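Rubber oxygenase (Streptomyces sp., PDB 5O1L) cleaves the double bonds of poly(cis-1,4-isoprene) in rubber by adding dioxygen, using one non-covalently bound b-type heme. Local coordinates at residues A[130-141]-A[233-242]; A[167-177]-A[385-396]. One frame throughout, in Å; residues are numbered along the deposited sequence.

Contact 1. Residues A[130-141]-A[233-242]; sequences VGALYGLGSGLM and SLATFVMRKM
Ser233 gives its carbonyl oxygen to the hydroxyl of Ser138, whose OG donates to Ser233 O over 2.7 Å, tilted 20° off the carbonyl plane. This is the only hydrogen bond between 130-141 and 233-242, whose axes run at 122°. Leu234 follows with CD2 against Ser138 CB (3.7 Å) and beside the Tyr134 ring. Phe237 wedges among Leu133, Gly137, Ser138 and Met141. With its CG anti to the backbone N (chi1 169°), the ring reaches helix 127-142, and Met141 CE lies over one face, 3.6 Å from the Phe237 centroid, a CH-pi contact, with SD farther above the same face (Met-aromatic). A CB on Gly137 would collide with Phe237 CE2. Val238 is the next knob, its CG2 lying 3.5 Å from Tyr134 CE1, while the Tyr134 hydroxyl bonds to Tyr257 and Trp261. Lys241 offers aliphatic carbon, CB meeting Leu133 CD2 at 3.6 Å, and sends its amine to Gln244 and Thr330. Met242 ends the row, SD 3.6 Å from Val130 CG2 and CG against Leu133 CD1. The interface is thus an apolar knobs-into-holes seam in the catalytic domain, where a main-chain carbonyl in the widened turn 233-236 satisfies a buried hydroxyl.

Contact 2. Residues A[167-177]-A[385-396]; sequences KTARLGYDIGD and FVLLFLSEGRRI. With HEM (protoporphyrin IX containing Fe), chain C.
The end of helix 161-169, with Lys167, and the turn after it, with Leu171, both of the heme pocket, pack against the last turns of helix 373-393. Phe389 fills the junction. Its CB lies over the face of the Tyr173 ring, 3.5 Å from Tyr173 CZ, and its ring meets Tyr173 in an offset edge-to-face pair with the planes 62° apart. Over one face of Phe389 runs Arg170, in the conformer described, with CG 3.3 Å from Phe389 CD2. A bend at chi3 (-80°) carries its guanidinium above the ring, nearly perpendicular, where any cation-pi attraction is weak. Glu392 CG covers a face of that guanidinium only tentatively, since Glu392 is poorly ordered, and the carboxylate, well out of its plane, forms no salt bridge. Tyr173 OH lies 3.7 Å from Val386 CG2 while making a weak hydrogen bond to Gly131 O of helix 127-142, and Tyr173 CD2 meets Leu390 CD2. An alanine in place of Tyr173 is likely to open a gap beside Phe389 and Leu390 and to remove the edge-to-face partner of Phe389, leaving Phe385 on its face. At the outer end a water accepts from the poorly ordered Arg394 NH1 (2.7 Å) and lies 2.9 Å from Asp177 OD2, possibly bridging them; Asp179 N also holds OD2. Lys167 CD approaches heme propionate O2A at 3.4 Å and Leu171 CD2 touches the porphyrin at CHB. No direct hydrogen bond joins the segments; aromatic and aliphatic surfaces hold them, with charged groups toward the partly exposed side, where any attraction is probably modest.

In the fold
From the N terminus, the chain enters helix 127-142 with residues 130-141, turns through helix 146-154 and reaches the heme at 167-177. Contact 1 closes when the chain returns at 233-242, a loop of 91 intervening residues that includes helix 187-204 with His198, the inferred axial ligand of the heme iron. Contact 2 closes much later, when 385-396 comes back after 207 residues. Since 167-177 lies inside the first loop and 385-396 beyond it, the two closures cross. They also touch, where Tyr134 CE2 packs 3.3 Å from Gly172 O. Residues 167-177 thus stand between helix 127-142 and helix 373-393, which also meet directly where Leu136 touches Phe385.

Contact 1. Residues A[130-141]-A[233-242]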
loop_
_atom_site.group_PDB
_atom_site.type_symbol
_atom_site.label_atom_id
_atom_site.label_comp_id
_atom_site.label_asym_id
_atom_site.label_seq_id
_atom_site.Cartn_x
_atom_site.Cartn_y
_atom_site.Cartn_z
ATOM N N VAL A 130 2.564 -12.730 2.302
ATOM C CA VAL A 130 2.464 -11.349 1.800
ATOM C C VAL A 130 1.040 -10.826 1.898
ATOM O O VAL A 130 0.771 -9.677 2.285
ATOM C CB VAL A 130 2.999 -11.293 0.394
ATOM C CG1 VAL A 130 2.864 -10.030 -0.233
ATOM C CG2 VAL A 130 4.463 -11.673 0.327
ATOM N N GLY A 131 0.101 -11.673 1.518
ATOM C CA GLY A 131 -1.296 -11.236 1.489
ATOM C C GLY A 131 -1.805 -10.975 2.895
ATOM O O GLY A 131 -2.591 -10.035 3.127
ATOM N N ALA A 132 -1.423 -11.799 3.854
ATOM C CA ALA A 132 -1.854 -11.598 5.237
ATOM C C ALA A 132 -1.213 -10.337 5.808
ATOM O O ALA A 132 -1.833 -9.571 6.527
ATOM C CB ALA A 132 -1.498 -12.797 6.092
ATOM N N LEU A 133 0.054 -10.151 5.479
ATOM C CA LEU A 133 0.754 -8.954 5.934
ATOM C C LEU A 133 0.214 -7.681 5.342
ATOM O O LEU A 133 0.063 -6.708 6.086
ATOM C CB LEU A 133 2.255 -9.083 5.651
ATOM C CG LEU A 133 2.958 -10.096 6.568
ATOM C CD1 LEU A 133 4.276 -10.493 6.067
ATOM C CD2 LEU A 133 3.094 -9.531 7.995
ATOM N N TYR A 134 -0.087 -7.640 4.048
ATOM C CA TYR A 134 -0.737 -6.475 3.487
ATOM C C TYR A 134 -2.087 -6.240 4.092
ATOM O O TYR A 134 -2.404 -5.120 4.468
ATOM C CB TYR A 134 -0.890 -6.559 1.980
ATOM C CG TYR A 134 0.378 -6.550 1.114
ATOM C CD1 TYR A 134 1.446 -5.778 1.404
ATOM C CD2 TYR A 134 0.390 -7.247 -0.096
ATOM C CE1 TYR A 134 2.575 -5.789 0.566
ATOM C CE2 TYR A 134 1.510 -7.266 -0.914
ATOM C CZ TYR A 134 2.597 -6.523 -0.518
ATOM O OH TYR A 134 3.679 -6.591 -1.404
ATOM N N GLY A 135 -2.889 -7.267 4.175
ATOM C CA GLY A 135 -4.317 -7.111 4.513
ATOM C C GLY A 135 -4.521 -6.808 5.944
ATOM O O GLY A 135 -5.356 -5.908 6.291
ATOM N N LEU A 136 -3.909 -7.547 6.839
ATOM C CA LEU A 136 -4.065 -7.339 8.251
ATOM C C LEU A 136 -3.031 -6.410 8.733
ATOM O O LEU A 136 -3.417 -5.437 9.374
ATOM C CB LEU A 136 -4.070 -8.645 9.049
ATOM C CG LEU A 136 -5.198 -9.545 8.653
ATOM C CD1 LEU A 136 -5.058 -10.863 9.387
ATOM C CD2 LEU A 136 -6.557 -8.921 8.926
ATOM N N GLY A 137 -1.744 -6.648 8.437
ATOM C CA GLY A 137 -0.676 -5.880 8.985
ATOM C C GLY A 137 -0.702 -4.463 8.480
ATOM O O GLY A 137 -1.008 -3.536 9.243
ATOM N N SER A 138 -0.405 -4.257 7.207
ATOM C CA SER A 138 -0.361 -2.889 6.654
ATOM C C SER A 138 -1.729 -2.235 6.699
ATOM O O SER A 138 -1.842 -1.072 7.045
ATOM C CB SER A 138 0.130 -2.889 5.200
ATOM O OG SER A 138 1.343 -3.558 5.048
ATOM N N GLY A 139 -2.782 -2.996 6.450
ATOM C CA GLY A 139 -4.133 -2.409 6.483
ATOM C C GLY A 139 -4.517 -1.871 7.852
ATOM O O GLY A 139 -4.976 -0.752 7.974
ATOM N N LEU A 140 -4.272 -2.623 8.919
ATOM C CA LEU A 140 -4.493 -2.122 10.265
ATOM C C LEU A 140 -3.489 -1.051 10.651
ATOM O O LEU A 140 -3.854 -0.051 11.283
ATOM C CB LEU A 140 -4.484 -3.253 11.304
ATOM C CG LEU A 140 -5.779 -4.049 11.315
ATOM C CD1 LEU A 140 -5.708 -5.413 12.004
ATOM C CD2 LEU A 140 -6.899 -3.209 11.921
ATOM N N MET A 141 -2.209 -1.190 10.263
ATOM C CA MET A 141 -1.270 -0.153 10.572
ATOM C C MET A 141 -1.696 1.166 9.993
ATOM O O MET A 141 -1.384 2.200 10.608
ATOM C CB MET A 141 0.135 -0.509 10.029
ATOM C CG MET A 141 1.194 0.320 10.688
ATOM S SD MET A 141 2.776 0.314 9.883
ATOM C CE MET A 141 3.004 -1.386 9.409
ATOM N N SER A 233 5.069 1.401 5.109
ATOM C CA SER A 233 4.061 0.565 5.813
ATOM C C SER A 233 3.699 -0.660 5.002
ATOM O O SER A 233 3.147 -1.587 5.594
ATOM C CB SER A 233 2.825 1.365 6.149
ATOM O OG SER A 233 1.934 1.487 5.082
ATOM N N LEU A 234 4.085 -0.688 3.752
ATOM C CA LEU A 234 3.858 -1.767 2.813
ATOM C C LEU A 234 5.128 -2.492 2.551
ATOM O O LEU A 234 5.428 -3.438 3.282
ATOM C CB LEU A 234 3.251 -1.191 1.500
ATOM C CG LEU A 234 1.822 -0.707 1.700
ATOM C CD1 LEU A 234 1.403 0.278 0.608
ATOM C CD2 LEU A 234 0.886 -1.904 1.698
ATOM N N ALA A 235 5.949 -2.088 1.615
ATOM C CA ALA A 235 7.178 -2.809 1.225
ATOM C C ALA A 235 8.123 -3.123 2.395
ATOM O O ALA A 235 8.494 -4.251 2.622
ATOM C CB ALA A 235 7.911 -2.032 0.190
ATOM N N THR A 236 8.536 -2.068 3.096
ATOM C CA THR A 236 9.594 -2.292 4.078
ATOM C C THR A 236 9.057 -3.145 5.224
ATOM O O THR A 236 9.798 -3.992 5.770
ATOM C CB THR A 236 10.046 -0.922 4.645
ATOM O OG1 THR A 236 10.307 -0.116 3.458
ATOM C CG2 THR A 236 11.307 -1.036 5.366
ATOM N N PHE A 237 7.827 -2.884 5.644
ATOM C CA PHE A 237 7.205 -3.681 6.701
ATOM C C PHE A 237 7.044 -5.133 6.322
ATOM O O PHE A 237 7.423 -6.040 7.087
ATOM C CB PHE A 237 5.789 -3.084 6.993
ATOM C CG PHE A 237 4.924 -3.960 7.877
ATOM C CD1 PHE A 237 5.177 -4.058 9.164
ATOM C CD2 PHE A 237 3.865 -4.628 7.312
ATOM C CE1 PHE A 237 4.301 -4.863 10.012
ATOM C CE2 PHE A 237 3.033 -5.434 8.079
ATOM C CZ PHE A 237 3.272 -5.514 9.415
ATOM N N VAL A 238 6.529 -5.421 5.147
ATOM C CA VAL A 238 6.308 -6.810 4.756
ATOM C C VAL A 238 7.582 -7.549 4.690
ATOM O O VAL A 238 7.644 -8.714 5.155
ATOM C CB VAL A 238 5.518 -6.877 3.432
ATOM C CG1 VAL A 238 5.471 -8.275 2.847
ATOM C CG2 VAL A 238 4.170 -6.393 3.667
ATOM N N MET A 239 8.634 -6.983 4.094
ATOM C CA MET A 239 9.934 -7.690 4.031
ATOM C C MET A 239 10.436 -7.951 5.424
ATOM O O MET A 239 10.955 -9.074 5.695
ATOM C CB MET A 239 10.937 -6.922 3.172
ATOM C CG MET A 239 12.246 -7.625 3.024
ATOM S SD MET A 239 12.103 -9.296 2.306
ATOM C CE MET A 239 11.451 -8.931 0.670
ATOM N N ARG A 240 10.373 -6.967 6.310
ATOM C CA ARG A 240 10.844 -7.178 7.677
ATOM C C ARG A 240 10.121 -8.317 8.336
ATOM O O ARG A 240 10.757 -9.206 8.983
ATOM C CB ARG A 240 10.751 -5.937 8.527
ATOM C CG ARG A 240 11.157 -6.123 9.983
ATOM C CD ARG A 240 11.078 -4.804 10.766
ATOM N NE ARG A 240 9.734 -4.193 10.898
ATOM C CZ ARG A 240 8.781 -4.502 11.769
ATOM N NH1 ARG A 240 8.894 -5.482 12.665
ATOM N NH2 ARG A 240 7.650 -3.822 11.729
ATOM N N LYS A 241 8.835 -8.344 8.235
ATOM C CA LYS A 241 8.066 -9.402 8.912
ATOM C C LYS A 241 8.311 -10.754 8.281
ATOM O O LYS A 241 8.463 -11.771 9.044
ATOM C CB LYS A 241 6.596 -9.089 8.866
ATOM C CG LYS A 241 6.164 -7.914 9.665
ATOM C CD LYS A 241 6.623 -7.893 11.118
ATOM C CE LYS A 241 6.170 -9.137 11.885
ATOM N NZ LYS A 241 6.532 -8.971 13.324
ATOM N N MET A 242 8.428 -10.876 6.970
ATOM C CA MET A 242 8.666 -12.179 6.358
ATOM C C MET A 242 9.979 -12.728 6.887
ATOM O O MET A 242 10.091 -13.941 7.223
ATOM C CB MET A 242 8.675 -12.126 4.841
ATOM C CG MET A 242 7.255 -11.981 4.375
ATOM S SD MET A 242 7.122 -12.299 2.606
ATOM C CE MET A 242 8.193 -11.177 2.084
#

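Contact 2. Residues A[167-177]-A[385-396]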
loop_
_atom_site.group_PDB
_atom_site.type_symbol
_atom_site.label_atom_id
_atom_site.label_comp_id
_atom_site.label_asym_id
_atom_site.label_seq_id
_atom_site.Cartn_x
_atom_site.Cartn_y
_atom_site.Cartn_z
ATOM N N LYS A 167 -10.702 -1.252 0.456
ATOM C CA LYS A 167 -9.684 -0.973 -0.602
ATOM C C LYS A 167 -8.340 -0.543 -0.040
ATOM O O LYS A 167 -7.294 -0.915 -0.575
ATOM C CB LYS A 167 -10.189 0.008 -1.614
ATOM C CG LYS A 167 -11.331 -0.559 -2.438
ATOM C CD LYS A 167 -11.887 0.559 -3.295
ATOM C CE LYS A 167 -12.997 -0.009 -4.169
ATOM N NZ LYS A 167 -13.669 1.133 -4.814
ATOM N N THR A 168 -8.346 0.185 1.066
ATOM C CA THR A 168 -7.112 0.541 1.765
ATOM C C THR A 168 -6.378 -0.741 2.204
ATOM O O THR A 168 -5.140 -0.885 2.020
ATOM C CB THR A 168 -7.400 1.394 3.027
ATOM O OG1 THR A 168 -8.104 2.587 2.610
ATOM C CG2 THR A 168 -6.137 1.766 3.749
ATOM N N ALA A 169 -7.112 -1.664 2.793
ATOM C CA ALA A 169 -6.480 -2.889 3.274
ATOM C C ALA A 169 -5.953 -3.776 2.141
ATOM O O ALA A 169 -5.042 -4.583 2.391
ATOM C CB ALA A 169 -7.402 -3.663 4.229
ATOM N N ARG A 170 -6.406 -3.583 0.924
ATOM C CA ARG A 170 -5.949 -4.345 -0.224
ATOM C C ARG A 170 -4.732 -3.711 -0.928
ATOM O O ARG A 170 -4.257 -4.255 -1.926
ATOM C CB ARG A 170 -7.083 -4.507 -1.217
ATOM C CG ARG A 170 -8.050 -5.608 -0.797
ATOM C CD ARG A 170 -8.894 -6.066 -1.962
ATOM N NE ARG A 170 -10.007 -5.186 -2.237
ATOM C CZ ARG A 170 -11.136 -5.151 -1.535
ATOM N NH1 ARG A 170 -11.325 -5.909 -0.455
ATOM N NH2 ARG A 170 -12.066 -4.323 -1.901
ATOM N N LEU A 171 -4.239 -2.593 -0.421
ATOM C CA LEU A 171 -3.082 -2.030 -1.063
ATOM C C LEU A 171 -1.969 -3.041 -0.834
ATOM O O LEU A 171 -1.780 -3.668 0.294
ATOM C CB LEU A 171 -2.670 -0.648 -0.575
ATOM C CG LEU A 171 -3.659 0.477 -0.683
ATOM C CD1 LEU A 171 -3.007 1.720 -0.120
ATOM C CD2 LEU A 171 -4.136 0.634 -2.106
ATOM N N GLY A 172 -1.210 -3.177 -1.877
ATOM C CA GLY A 172 -0.168 -4.151 -1.997
ATOM C C GLY A 172 -0.554 -5.244 -2.948
ATOM O O GLY A 172 0.277 -5.794 -3.622
ATOM N N TYR A 173 -1.829 -5.638 -2.985
ATOM C CA TYR A 173 -2.204 -6.736 -3.857
ATOM C C TYR A 173 -2.045 -6.487 -5.318
ATOM O O TYR A 173 -1.597 -7.356 -6.027
ATOM C CB TYR A 173 -3.669 -7.183 -3.543
ATOM C CG TYR A 173 -3.872 -8.036 -2.329
ATOM C CD1 TYR A 173 -3.714 -7.563 -1.072
ATOM C CD2 TYR A 173 -4.233 -9.353 -2.479
ATOM C CE1 TYR A 173 -3.914 -8.342 0.066
ATOM C CE2 TYR A 173 -4.376 -10.165 -1.371
ATOM C CZ TYR A 173 -4.250 -9.657 -0.134
ATOM O OH TYR A 173 -4.431 -10.441 1.025
ATOM N N ASP A 174 -2.395 -5.303 -5.780
ATOM C CA ASP A 174 -2.237 -5.005 -7.205
ATOM C C ASP A 174 -0.738 -4.864 -7.561
ATOM O O ASP A 174 -0.314 -5.388 -8.598
ATOM C CB ASP A 174 -3.029 -3.824 -7.634
ATOM C CG ASP A 174 -4.552 -4.144 -7.694
ATOM O OD1 ASP A 174 -4.951 -5.357 -7.778
ATOM O OD2 ASP A 174 -5.309 -3.200 -7.541
ATOM N N ILE A 175 0.010 -4.190 -6.681
ATOM C CA ILE A 175 1.429 -4.073 -6.958
ATOM C C ILE A 175 2.116 -5.420 -7.026
ATOM O O ILE A 175 3.019 -5.632 -7.815
ATOM C CB ILE A 175 2.034 -3.113 -5.891
ATOM C CG1 ILE A 175 1.631 -1.662 -6.187
ATOM C CG2 ILE A 175 3.556 -3.254 -5.805
ATOM C CD1 ILE A 175 1.678 -0.706 -5.010
ATOM N N GLY A 176 1.692 -6.335 -6.162
ATOM C CA GLY A 176 2.231 -7.678 -6.101
ATOM C C GLY A 176 1.602 -8.678 -7.002
ATOM O O GLY A 176 1.828 -9.844 -6.885
ATOM N N ASP A 177 0.807 -8.213 -7.943
ATOM C CA ASP A 177 0.125 -9.101 -8.855
ATOM C C ASP A 177 1.097 -9.877 -9.706
ATOM O O ASP A 177 2.141 -9.393 -10.161
ATOM C CB ASP A 177 -0.835 -8.306 -9.765
ATOM C CG ASP A 177 -1.681 -9.186 -10.635
ATOM O OD1 ASP A 177 -2.632 -9.856 -10.147
ATOM O OD2 ASP A 177 -1.406 -9.255 -11.833
ATOM N N PHE A 385 -8.762 -15.731 3.557
ATOM C CA PHE A 385 -8.736 -14.264 3.529
ATOM C C PHE A 385 -7.962 -13.750 2.307
ATOM O O PHE A 385 -8.460 -12.862 1.584
ATOM C CB PHE A 385 -8.127 -13.738 4.847
ATOM C CG PHE A 385 -7.774 -12.315 4.902
ATOM C CD1 PHE A 385 -8.756 -11.371 5.120
ATOM C CD2 PHE A 385 -6.488 -11.882 4.706
ATOM C CE1 PHE A 385 -8.446 -10.015 5.140
ATOM C CE2 PHE A 385 -6.174 -10.552 4.807
ATOM C CZ PHE A 385 -7.140 -9.633 4.996
ATOM N N VAL A 386 -6.781 -14.258 2.075
ATOM C CA VAL A 386 -5.971 -13.795 0.966
ATOM C C VAL A 386 -6.700 -14.076 -0.366
ATOM O O VAL A 386 -6.710 -13.198 -1.244
ATOM C CB VAL A 386 -4.543 -14.400 1.026
ATOM C CG1 VAL A 386 -3.805 -13.963 -0.236
ATOM C CG2 VAL A 386 -3.847 -13.837 2.264
ATOM N N LEU A 387 -7.279 -15.258 -0.520
ATOM C CA LEU A 387 -8.006 -15.583 -1.735
ATOM C C LEU A 387 -9.167 -14.663 -1.935
ATOM O O LEU A 387 -9.430 -14.218 -3.081
ATOM C CB LEU A 387 -8.454 -17.027 -1.681
ATOM C CG LEU A 387 -7.396 -18.077 -1.765
ATOM C CD1 LEU A 387 -8.141 -19.396 -1.580
ATOM C CD2 LEU A 387 -6.590 -18.083 -3.084
ATOM N N LEU A 388 -9.858 -14.307 -0.870
ATOM C CA LEU A 388 -10.981 -13.387 -0.994
ATOM C C LEU A 388 -10.485 -11.996 -1.410
ATOM O O LEU A 388 -11.134 -11.343 -2.244
ATOM C CB LEU A 388 -11.830 -13.336 0.245
ATOM C CG LEU A 388 -12.608 -14.623 0.485
ATOM C CD1 LEU A 388 -13.160 -14.710 1.907
ATOM C CD2 LEU A 388 -13.756 -14.865 -0.543
ATOM N N PHE A 389 -9.357 -11.521 -0.889
ATOM C CA PHE A 389 -8.815 -10.222 -1.301
ATOM C C PHE A 389 -8.261 -10.273 -2.692
ATOM O O PHE A 389 -8.352 -9.261 -3.376
ATOM C CB PHE A 389 -7.760 -9.748 -0.294
ATOM C CG PHE A 389 -8.303 -8.916 0.820
ATOM C CD1 PHE A 389 -9.591 -9.092 1.321
ATOM C CD2 PHE A 389 -7.485 -7.951 1.414
ATOM C CE1 PHE A 389 -10.088 -8.293 2.327
ATOM C CE2 PHE A 389 -7.980 -7.165 2.456
ATOM C CZ PHE A 389 -9.285 -7.344 2.910
ATOM N N LEU A 390 -7.739 -11.402 -3.168
ATOM C CA LEU A 390 -7.434 -11.556 -4.588
ATOM C C LEU A 390 -8.700 -11.494 -5.450
ATOM O O LEU A 390 -8.715 -10.782 -6.454
ATOM C CB LEU A 390 -6.703 -12.868 -4.887
ATOM C CG LEU A 390 -5.259 -13.030 -4.469
ATOM C CD1 LEU A 390 -4.826 -14.489 -4.624
ATOM C CD2 LEU A 390 -4.393 -12.150 -5.353
ATOM N N SER A 391 -9.741 -12.249 -5.088
ATOM C CA SER A 391 -11.004 -12.251 -5.846
ATOM C C SER A 391 -11.649 -10.881 -5.975
ATOM O O SER A 391 -12.039 -10.503 -7.062
ATOM C CB SER A 391 -12.041 -13.186 -5.194
ATOM O OG SER A 391 -11.741 -14.538 -5.454
ATOM N N GLU A 392 -11.763 -10.149 -4.867
ATOM C CA GLU A 392 -12.535 -8.914 -4.805
ATOM C C GLU A 392 -11.998 -7.754 -5.634
ATOM O O GLU A 392 -12.753 -7.121 -6.358
ATOM C CB GLU A 392 -12.734 -8.467 -3.343
ATOM C CG GLU A 392 -13.581 -7.201 -3.120
ATOM C CD GLU A 392 -14.813 -7.074 -4.033
ATOM O OE1 GLU A 392 -15.538 -8.069 -4.236
ATOM O OE2 GLU A 392 -15.063 -5.967 -4.565
ATOM N N GLY A 393 -10.695 -7.532 -5.595
ATOM C CA GLY A 393 -10.077 -6.496 -6.408
ATOM C C GLY A 393 -9.999 -6.750 -7.901
ATOM O O GLY A 393 -9.892 -5.798 -8.666
ATOM N N ARG A 394 -10.047 -8.018 -8.314
ATOM C CA ARG A 394 -10.242 -8.371 -9.733
ATOM C C ARG A 394 -11.410 -7.595 -10.367
ATOM O O ARG A 394 -12.587 -7.738 -9.964
ATOM C CB ARG A 394 -10.518 -9.889 -9.932
ATOM C CG ARG A 394 -9.313 -10.828 -9.983
ATOM C CD ARG A 394 -8.566 -10.826 -11.319
ATOM N NE ARG A 394 -7.505 -11.842 -11.310
ATOM C CZ ARG A 394 -6.353 -11.783 -11.985
ATOM N NH1 ARG A 394 -6.053 -10.742 -12.765
ATOM N NH2 ARG A 394 -5.476 -12.787 -11.879
ATOM N N ARG A 395 -11.089 -6.787 -11.386
ATOM C CA ARG A 395 -12.074 -6.085 -12.255
ATOM C C ARG A 395 -12.779 -4.786 -11.719
ATOM O O ARG A 395 -13.643 -4.245 -12.411
ATOM C CB ARG A 395 -13.097 -7.090 -12.908
ATOM C CG ARG A 395 -12.479 -8.051 -13.952
ATOM C CD ARG A 395 -13.472 -8.980 -14.693
ATOM N NE ARG A 395 -12.762 -10.001 -15.505
ATOM C CZ ARG A 395 -13.020 -11.320 -15.572
ATOM N NH1 ARG A 395 -12.237 -12.073 -16.339
ATOM N NH2 ARG A 395 -14.034 -11.907 -14.917
ATOM N N ILE A 396 -12.401 -4.281 -10.530
ATOM C CA ILE A 396 -13.042 -3.098 -9.943
ATOM C C ILE A 396 -12.397 -1.886 -10.615
ATOM O O ILE A 396 -11.197 -1.886 -10.741
ATOM C CB ILE A 396 -12.892 -3.074 -8.399
ATOM C CG1 ILE A 396 -14.011 -3.915 -7.750
ATOM C CG2 ILE A 396 -12.984 -1.652 -7.848
ATOM C CD1 ILE A 396 -14.232 -5.309 -8.320
HETATM C CHA HEM C . -7.011 6.483 -3.464
HETATM C CHB HEM C . -3.205 3.646 -3.534
HETATM C CHC HEM C . -0.873 6.706 -0.684
HETATM C CHD HEM C . -5.011 8.933 0.158
HETATM C C1A HEM C . -6.119 5.508 -3.737
HETATM C C2A HEM C . -6.431 4.432 -4.649
HETATM C C3A HEM C . -5.373 3.610 -4.635
HETATM C C4A HEM C . -4.402 4.154 -3.801
HETATM C CMA HEM C . -5.291 2.325 -5.422
HETATM C CAA HEM C . -7.725 4.217 -5.471
HETATM C CBA HEM C . -8.789 3.526 -4.596
HETATM C CGA HEM C . -9.835 2.931 -5.466
HETATM O O1A HEM C . -10.654 3.760 -5.879
HETATM O O2A HEM C . -9.804 1.668 -5.739
HETATM C C1B HEM C . -2.209 4.261 -2.782
HETATM C C2B HEM C . -0.912 3.699 -2.629
HETATM C C3B HEM C . -0.214 4.525 -1.865
HETATM C C4B HEM C . -1.097 5.620 -1.491
HETATM C CMB HEM C . -0.391 2.414 -3.237
HETATM C CAB HEM C . 1.151 4.593 -1.410
HETATM C CBB HEM C . 2.201 3.665 -1.698
HETATM C C1C HEM C . -1.803 7.608 -0.190
HETATM C C2C HEM C . -1.500 8.517 0.901
HETATM C C3C HEM C . -2.685 9.147 1.096
HETATM C C4C HEM C . -3.654 8.544 0.196
HETATM C CMC HEM C . -0.157 8.762 1.525
HETATM C CAC HEM C . -2.990 10.183 2.094
HETATM C CBC HEM C . -2.143 10.903 2.932
HETATM C C1D HEM C . -5.910 8.443 -0.753
HETATM C C2D HEM C . -7.288 8.953 -0.901
HETATM C C3D HEM C . -7.859 8.286 -1.897
HETATM C C4D HEM C . -6.831 7.380 -2.414
HETATM C CMD HEM C . -7.863 9.966 0.016
HETATM C CAD HEM C . -9.312 8.431 -2.410
HETATM C CBD HEM C . -10.185 7.523 -1.552
HETATM C CGD HEM C . -11.645 7.703 -1.984
HETATM O O1D HEM C . -12.225 6.693 -2.444
HETATM O O2D HEM C . -12.268 8.795 -1.901
HETATM N NA HEM C . -4.862 5.344 -3.250
HETATM N NB HEM C . -2.255 5.386 -2.055
HETATM N NC HEM C . -3.108 7.596 -0.599
HETATM N ND HEM C . -5.657 7.551 -1.742
HETATM FE FE HEM C . -3.970 6.500 -1.925
HETATM O O HOH W 1 -3.350 -11.021 -12.954
#